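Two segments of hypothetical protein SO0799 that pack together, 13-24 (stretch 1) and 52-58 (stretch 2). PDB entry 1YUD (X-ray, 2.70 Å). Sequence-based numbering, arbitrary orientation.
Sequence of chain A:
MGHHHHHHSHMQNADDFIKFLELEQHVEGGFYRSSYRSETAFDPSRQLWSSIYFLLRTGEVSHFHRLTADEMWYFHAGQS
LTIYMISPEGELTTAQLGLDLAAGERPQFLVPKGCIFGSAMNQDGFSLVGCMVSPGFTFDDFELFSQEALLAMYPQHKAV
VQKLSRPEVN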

ATOM      1  N   ASN A  13      -5.271 -18.399   6.857  1.00113.52           N
ATOM      2  CA  ASN A  13      -5.071 -18.905   5.508  1.00110.87           C
ATOM      3  C   ASN A  13      -5.936 -18.138   4.519  1.00107.98           C
ATOM      4  O   ASN A  13      -6.812 -17.372   4.911  1.00107.92           O
ATOM      5  N   ALA A  14      -5.687 -18.358   3.234  1.00104.20           N
ATOM      6  CA  ALA A  14      -6.418 -17.672   2.178  1.00100.88           C
ATOM      7  C   ALA A  14      -7.934 -17.670   2.362  1.00 98.53           C
ATOM      8  O   ALA A  14      -8.622 -16.756   1.906  1.00 97.93           O
ATOM      9  N   ASP A  15      -8.459 -18.684   3.035  1.00 96.29           N
ATOM     10  CA  ASP A  15      -9.898 -18.772   3.241  1.00 93.77           C
ATOM     11  C   ASP A  15     -10.416 -17.700   4.186  1.00 91.52           C
ATOM     12  O   ASP A  15     -11.517 -17.176   4.003  1.00 90.55           O
ATOM     13  N   ASP A  16      -9.612 -17.373   5.193  1.00 89.36           N
ATOM     14  CA  ASP A  16      -9.976 -16.355   6.172  1.00 86.96           C
ATOM     15  C   ASP A  16     -10.019 -14.993   5.514  1.00 85.12           C
ATOM     16  O   ASP A  16     -10.952 -14.215   5.727  1.00 84.61           O
ATOM     17  N   PHE A  17      -8.997 -14.717   4.708  1.00 82.48           N
ATOM     18  CA  PHE A  17      -8.888 -13.446   4.007  1.00 79.84           C
ATOM     19  C   PHE A  17      -9.998 -13.230   3.000  1.00 78.15           C
ATOM     20  O   PHE A  17     -10.674 -12.202   3.036  1.00 77.14           O
ATOM     21  N   ILE A  18     -10.197 -14.188   2.103  1.00 76.94           N
ATOM     22  CA  ILE A  18     -11.248 -14.026   1.111  1.00 76.34           C
ATOM     23  C   ILE A  18     -12.591 -13.789   1.807  1.00 75.64           C
ATOM     24  O   ILE A  18     -13.426 -13.023   1.314  1.00 75.06           O
ATOM     25  N   LYS A  19     -12.776 -14.422   2.967  1.00 74.10           N
ATOM     26  CA  LYS A  19     -14.017 -14.297   3.721  1.00 72.67           C
ATOM     27  C   LYS A  19     -14.161 -12.953   4.423  1.00 71.15           C
ATOM     28  O   LYS A  19     -15.070 -12.183   4.116  1.00 70.92           O
ATOM     29  N   PHE A  20     -13.270 -12.675   5.372  1.00 68.70           N
ATOM     30  CA  PHE A  20     -13.322 -11.418   6.112  1.00 65.94           C
ATOM     31  C   PHE A  20     -13.233 -10.190   5.226  1.00 65.04           C
ATOM     32  O   PHE A  20     -13.901  -9.187   5.483  1.00 64.78           O
ATOM     33  N   LEU A  21     -12.402 -10.260   4.187  1.00 63.81           N
ATOM     34  CA  LEU A  21     -12.249  -9.132   3.278  1.00 62.08           C
ATOM     35  C   LEU A  21     -13.216  -9.214   2.099  1.00 61.81           C
ATOM     36  O   LEU A  21     -13.216  -8.343   1.231  1.00 62.11           O
ATOM     37  N   GLU A  22     -14.036 -10.262   2.071  1.00 61.91           N
ATOM     38  CA  GLU A  22     -15.045 -10.445   1.020  1.00 61.87           C
ATOM     39  C   GLU A  22     -14.471 -10.394  -0.391  1.00 60.85           C
ATOM     40  O   GLU A  22     -14.950  -9.629  -1.226  1.00 58.48           O
ATOM     41  N   LEU A  23     -13.474 -11.231  -0.657  1.00 61.16           N
ATOM     42  CA  LEU A  23     -12.809 -11.264  -1.957  1.00 62.68           C
ATOM     43  C   LEU A  23     -13.488 -12.104  -3.048  1.00 64.49           C
ATOM     44  O   LEU A  23     -13.684 -13.301  -2.892  1.00 65.27           O
ATOM     45  N   GLU A  24     -13.832 -11.456  -4.159  1.00 66.87           N
ATOM     46  CA  GLU A  24     -14.481 -12.109  -5.292  1.00 68.90           C
ATOM     47  C   GLU A  24     -13.481 -12.219  -6.450  1.00 68.70           C
ATOM     48  O   GLU A  24     -12.671 -11.328  -6.661  1.00 68.80           O
ATOM     49  N   ILE A  52      -7.342  -1.804  -3.874  1.00 39.09           N
ATOM     50  CA  ILE A  52      -8.098  -3.033  -3.762  1.00 37.96           C
ATOM     51  C   ILE A  52      -7.208  -4.026  -3.061  1.00 39.80           C
ATOM     52  O   ILE A  52      -5.987  -3.869  -3.029  1.00 42.54           O
ATOM     53  N   TYR A  53      -7.818  -5.042  -2.474  1.00 38.70           N
ATOM     54  CA  TYR A  53      -7.046  -6.080  -1.839  1.00 38.11           C
ATOM     55  C   TYR A  53      -6.837  -7.023  -3.031  1.00 39.19           C
ATOM     56  O   TYR A  53      -7.427  -6.806  -4.090  1.00 38.27           O
ATOM     57  N   PHE A  54      -5.994  -8.040  -2.894  1.00 39.77           N
ATOM     58  CA  PHE A  54      -5.774  -8.968  -4.003  1.00 43.27           C
ATOM     59  C   PHE A  54      -5.029 -10.182  -3.497  1.00 45.65           C
ATOM     60  O   PHE A  54      -3.859 -10.098  -3.126  1.00 45.94           O
ATOM     61  N   LEU A  55      -5.717 -11.319  -3.493  1.00 47.87           N
ATOM     62  CA  LEU A  55      -5.136 -12.542  -2.977  1.00 50.25           C
ATOM     63  C   LEU A  55      -4.752 -13.565  -4.028  1.00 51.57           C
ATOM     64  O   LEU A  55      -5.307 -13.597  -5.121  1.00 52.16           O
ATOM     65  N   LEU A  56      -3.784 -14.404  -3.682  1.00 53.96           N
ATOM     66  CA  LEU A  56      -3.315 -15.432  -4.594  1.00 56.08           C
ATOM     67  C   LEU A  56      -3.106 -16.760  -3.865  1.00 58.51           C
ATOM     68  O   LEU A  56      -2.421 -16.811  -2.831  1.00 57.69           O
ATOM     69  N   ARG A  57      -3.708 -17.823  -4.403  1.00 61.33           N
ATOM     70  CA  ARG A  57      -3.574 -19.169  -3.844  1.00 62.14           C
ATOM     71  C   ARG A  57      -2.819 -20.046  -4.830  1.00 61.35           C
ATOM     72  O   ARG A  57      -2.784 -19.762  -6.027  1.00 59.46           O
ATOM     73  N   THR A  58      -2.243 -21.123  -4.309  1.00 62.07           N
ATOM     74  CA  THR A  58      -1.459 -22.073  -5.094  1.00 61.82           C
ATOM     75  C   THR A  58      -1.998 -22.448  -6.474  1.00 61.71           C
ATOM     76  O   THR A  58      -1.252 -22.967  -7.309  1.00 61.70           O
TER

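A helix can pack against a strand without a single hydrogen bond joining them, and the contact between residues 13-24 and 52-58 of SO0799 is a clear case: its one pair of opposite charges, OD1 of Asp-15 and NH2 of Arg-57, stands 4.4 Å apart, beyond a salt bridge. The contact buries 401 Å² summed over both sides, most of its close pairs being between apolar side chains. The helix, residues 14-20, runs roughly antiparallel to the strand at 152°, with 9.5 Å between the axes at closest approach, a gap that side chains must fill.

On the strand, the side chains alternate. Tyr-53, Leu-55 and Arg-57 point toward the helical stretch, whereas Phe-54 and Leu-56 point away. Leu-55 gives up the largest area, 83 Å². Its chi1 is t and its chi2, at 140°, lies between wells. Four residues gather round it: CD2 of Leu-55 lies 3.9 Å from CB of Ala-14 and 4.2 Å from CG2 of Ile-18, CD1 of Leu-55 is 3.6 Å from CB of Phe-17, and CB of Leu-55 is 4.0 Å from CD1 of Leu-23. Ile-18, with chi1 and chi2 both p, leaves the helix sideways and still reaches this cluster. Phe-17 (chi1 m) starts toward the strand, but its ring leads away, so CB makes its closest approach.

Where the helix ends, the chain continues to serve the same interface. Glu-22 takes positive phi in a Schellman motif, with N of Leu-23 hydrogen-bonded to O of Ile-18 at 2.7 Å and N of Glu-22 to O of Lys-19 at 3.0 Å. Leu-21 and Leu-23, on either side of this residue in sequence, both point toward the strand, each with chi1 m and chi2 t. They meet Tyr-53, whose chi1 is m. CD1 of Leu-21 sits over one face of the Tyr-53 ring, 3.8 Å from its centroid and 19° off the normal, a CH-pi contact; CD2 of Leu-23 packs 3.8 Å from CB of Tyr-53.

At the other end, CB of Ala-14 lies 3.4 Å from CG of Arg-57, the closest contact between the stretches. The arginine thus contributes the aliphatic part of its chain to the packing, with chi1 m, chi2 t and chi3 m, while its guanidinium lies near Asp-15 (chi1 m), whose CA-to-CB bond points away although its carboxylate comes nearer, and OD1 of Asp-15 lies at the guanidinium edge, near its plane.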

ATOM      1  CB  ASN A  13      -5.400 -20.393   5.432  1.00112.29           C
ATOM      2  CG  ASN A  13      -4.488 -21.132   4.471  1.00113.51           C
ATOM      3  OD1 ASN A  13      -3.294 -21.294   4.736  1.00112.74           O
ATOM      4  ND2 ASN A  13      -5.038 -21.568   3.341  1.00114.64           N
ATOM      5  CB  ALA A  14      -6.058 -18.280   0.837  1.00100.76           C
ATOM      6  CB  ASP A  15     -10.260 -20.162   3.764  1.00 94.30           C
ATOM      7  CG  ASP A  15      -9.904 -21.257   2.779  1.00 94.11           C
ATOM      8  OD1 ASP A  15     -10.377 -21.189   1.623  1.00 93.84           O
ATOM      9  OD2 ASP A  15      -9.154 -22.181   3.155  1.00 93.98           O
ATOM     10  CB  ASP A  16      -8.955 -16.324   7.306  1.00 87.27           C
ATOM     11  CG  ASP A  16      -8.919 -17.614   8.084  1.00 87.31           C
ATOM     12  OD1 ASP A  16      -8.850 -18.688   7.453  1.00 88.72           O
ATOM     13  OD2 ASP A  16      -8.955 -17.552   9.329  1.00 87.18           O
ATOM     14  CB  PHE A  17      -7.521 -13.327   3.321  1.00 79.25           C
ATOM     15  CG  PHE A  17      -6.420 -12.922   4.256  1.00 78.06           C
ATOM     16  CD1 PHE A  17      -5.319 -13.744   4.464  1.00 77.20           C
ATOM     17  CD2 PHE A  17      -6.509 -11.727   4.968  1.00 77.90           C
ATOM     18  CE1 PHE A  17      -4.322 -13.385   5.373  1.00 76.81           C
ATOM     19  CE2 PHE A  17      -5.520 -11.358   5.879  1.00 77.73           C
ATOM     20  CZ  PHE A  17      -4.427 -12.191   6.079  1.00 77.34           C
ATOM     21  CB  ILE A  18     -11.337 -15.256   0.160  1.00 75.88           C
ATOM     22  CG1 ILE A  18     -11.606 -16.531   0.953  1.00 78.38           C
ATOM     23  CG2 ILE A  18     -10.057 -15.407  -0.614  1.00 74.06           C
ATOM     24  CD1 ILE A  18     -13.088 -16.826   1.157  1.00 80.68           C
ATOM     25  CB  LYS A  19     -14.126 -15.416   4.756  1.00 75.16           C
ATOM     26  CG  LYS A  19     -15.454 -15.403   5.518  1.00 77.67           C
ATOM     27  CD  LYS A  19     -15.381 -16.221   6.803  1.00 79.53           C
ATOM     28  CE  LYS A  19     -16.648 -16.062   7.641  1.00 81.60           C
ATOM     29  NZ  LYS A  19     -16.518 -16.689   8.996  1.00 82.66           N
ATOM     30  CB  PHE A  20     -12.208 -11.366   7.142  1.00 64.29           C
ATOM     31  CG  PHE A  20     -12.430 -12.269   8.305  1.00 65.44           C
ATOM     32  CD1 PHE A  20     -13.550 -12.108   9.118  1.00 64.87           C
ATOM     33  CD2 PHE A  20     -11.526 -13.286   8.598  1.00 66.28           C
ATOM     34  CE1 PHE A  20     -13.767 -12.943  10.204  1.00 64.81           C
ATOM     35  CE2 PHE A  20     -11.732 -14.132   9.689  1.00 65.64           C
ATOM     36  CZ  PHE A  20     -12.855 -13.957  10.490  1.00 65.79           C
ATOM     37  CB  LEU A  21     -10.805  -9.040   2.777  1.00 61.53           C
ATOM     38  CG  LEU A  21      -9.689  -8.869   3.819  1.00 60.05           C
ATOM     39  CD1 LEU A  21      -8.337  -8.829   3.110  1.00 59.63           C
ATOM     40  CD2 LEU A  21      -9.905  -7.602   4.627  1.00 58.32           C
ATOM     41  CB  GLU A  22     -16.128  -9.366   1.141  1.00 62.53           C
ATOM     42  CG  GLU A  22     -16.703  -9.198   2.536  1.00 63.65           C
ATOM     43  CD  GLU A  22     -17.624  -7.995   2.640  1.00 64.84           C
ATOM     44  OE1 GLU A  22     -18.071  -7.690   3.760  1.00 66.45           O
ATOM     45  OE2 GLU A  22     -17.901  -7.355   1.605  1.00 65.43           O
ATOM     46  CB  LEU A  23     -11.369 -11.732  -1.752  1.00 60.99           C
ATOM     47  CG  LEU A  23     -10.632 -10.887  -0.708  1.00 60.16           C
ATOM     48  CD1 LEU A  23      -9.324 -11.553  -0.286  1.00 57.58           C
ATOM     49  CD2 LEU A  23     -10.403  -9.495  -1.291  1.00 59.83           C
ATOM     50  CB  GLU A  24     -15.692 -11.284  -5.760  1.00 72.31           C
ATOM     51  CG  GLU A  24     -16.683 -10.856  -4.662  1.00 76.03           C
ATOM     52  CD  GLU A  24     -17.588 -11.991  -4.173  1.00 78.65           C
ATOM     53  OE1 GLU A  24     -18.350 -11.760  -3.198  1.00 78.67           O
ATOM     54  OE2 GLU A  24     -17.542 -13.102  -4.762  1.00 78.45           O
ATOM     55  CB  ILE A  52      -8.420  -3.644  -5.127  1.00 36.03           C
ATOM     56  CG1 ILE A  52      -7.130  -4.164  -5.755  1.00 37.60           C
ATOM     57  CG2 ILE A  52      -9.080  -2.623  -6.025  1.00 35.30           C
ATOM     58  CD1 ILE A  52      -7.321  -4.898  -7.058  1.00 38.06           C
ATOM     59  CB  TYR A  53      -7.883  -6.739  -0.763  1.00 38.31           C
ATOM     60  CG  TYR A  53      -7.979  -5.971   0.528  1.00 36.67           C
ATOM     61  CD1 TYR A  53      -6.932  -6.002   1.448  1.00 38.28           C
ATOM     62  CD2 TYR A  53      -9.134  -5.278   0.875  1.00 33.63           C
ATOM     63  CE1 TYR A  53      -7.033  -5.370   2.689  1.00 35.97           C
ATOM     64  CE2 TYR A  53      -9.248  -4.643   2.116  1.00 31.87           C
ATOM     65  CZ  TYR A  53      -8.197  -4.699   3.014  1.00 33.41           C
ATOM     66  OH  TYR A  53      -8.297  -4.129   4.260  1.00 32.28           O
ATOM     67  CB  PHE A  54      -4.992  -8.298  -5.138  1.00 42.35           C
ATOM     68  CG  PHE A  54      -4.909  -9.125  -6.388  1.00 41.21           C
ATOM     69  CD1 PHE A  54      -3.887 -10.047  -6.571  1.00 41.04           C
ATOM     70  CD2 PHE A  54      -5.844  -8.969  -7.400  1.00 42.11           C
ATOM     71  CE1 PHE A  54      -3.793 -10.800  -7.752  1.00 40.15           C
ATOM     72  CE2 PHE A  54      -5.756  -9.719  -8.583  1.00 41.48           C
ATOM     73  CZ  PHE A  54      -4.722 -10.635  -8.754  1.00 38.71           C
ATOM     74  CB  LEU A  55      -6.095 -13.152  -1.957  1.00 50.01           C
ATOM     75  CG  LEU A  55      -5.570 -14.395  -1.258  1.00 50.63           C
ATOM     76  CD1 LEU A  55      -5.968 -14.360   0.207  1.00 50.63           C
ATOM     77  CD2 LEU A  55      -6.086 -15.635  -1.980  1.00 49.26           C
ATOM     78  CB  LEU A  56      -2.001 -14.995  -5.231  1.00 54.87           C
ATOM     79  CG  LEU A  56      -1.895 -15.202  -6.734  1.00 55.57           C
ATOM     80  CD1 LEU A  56      -2.742 -14.159  -7.465  1.00 54.91           C
ATOM     81  CD2 LEU A  56      -0.437 -15.092  -7.143  1.00 55.88           C
ATOM     82  CB  ARG A  57      -4.936 -19.801  -3.576  1.00 65.10           C
ATOM     83  CG  ARG A  57      -5.728 -19.161  -2.461  1.00 69.78           C
ATOM     84  CD  ARG A  57      -7.078 -19.848  -2.291  1.00 73.38           C
ATOM     85  NE  ARG A  57      -7.721 -20.099  -3.581  1.00 75.49           N
ATOM     86  CZ  ARG A  57      -8.998 -20.436  -3.732  1.00 77.43           C
ATOM     87  NH1 ARG A  57      -9.487 -20.651  -4.950  1.00 76.86           N
ATOM     88  NH2 ARG A  57      -9.788 -20.542  -2.667  1.00 77.39           N
ATOM     89  CB  THR A  58      -1.229 -23.367  -4.317  1.00 60.89           C
ATOM     90  OG1 THR A  58      -0.675 -23.060  -3.033  1.00 61.94           O
ATOM     91  CG2 THR A  58      -0.259 -24.247  -5.063  1.00 61.04           C
TER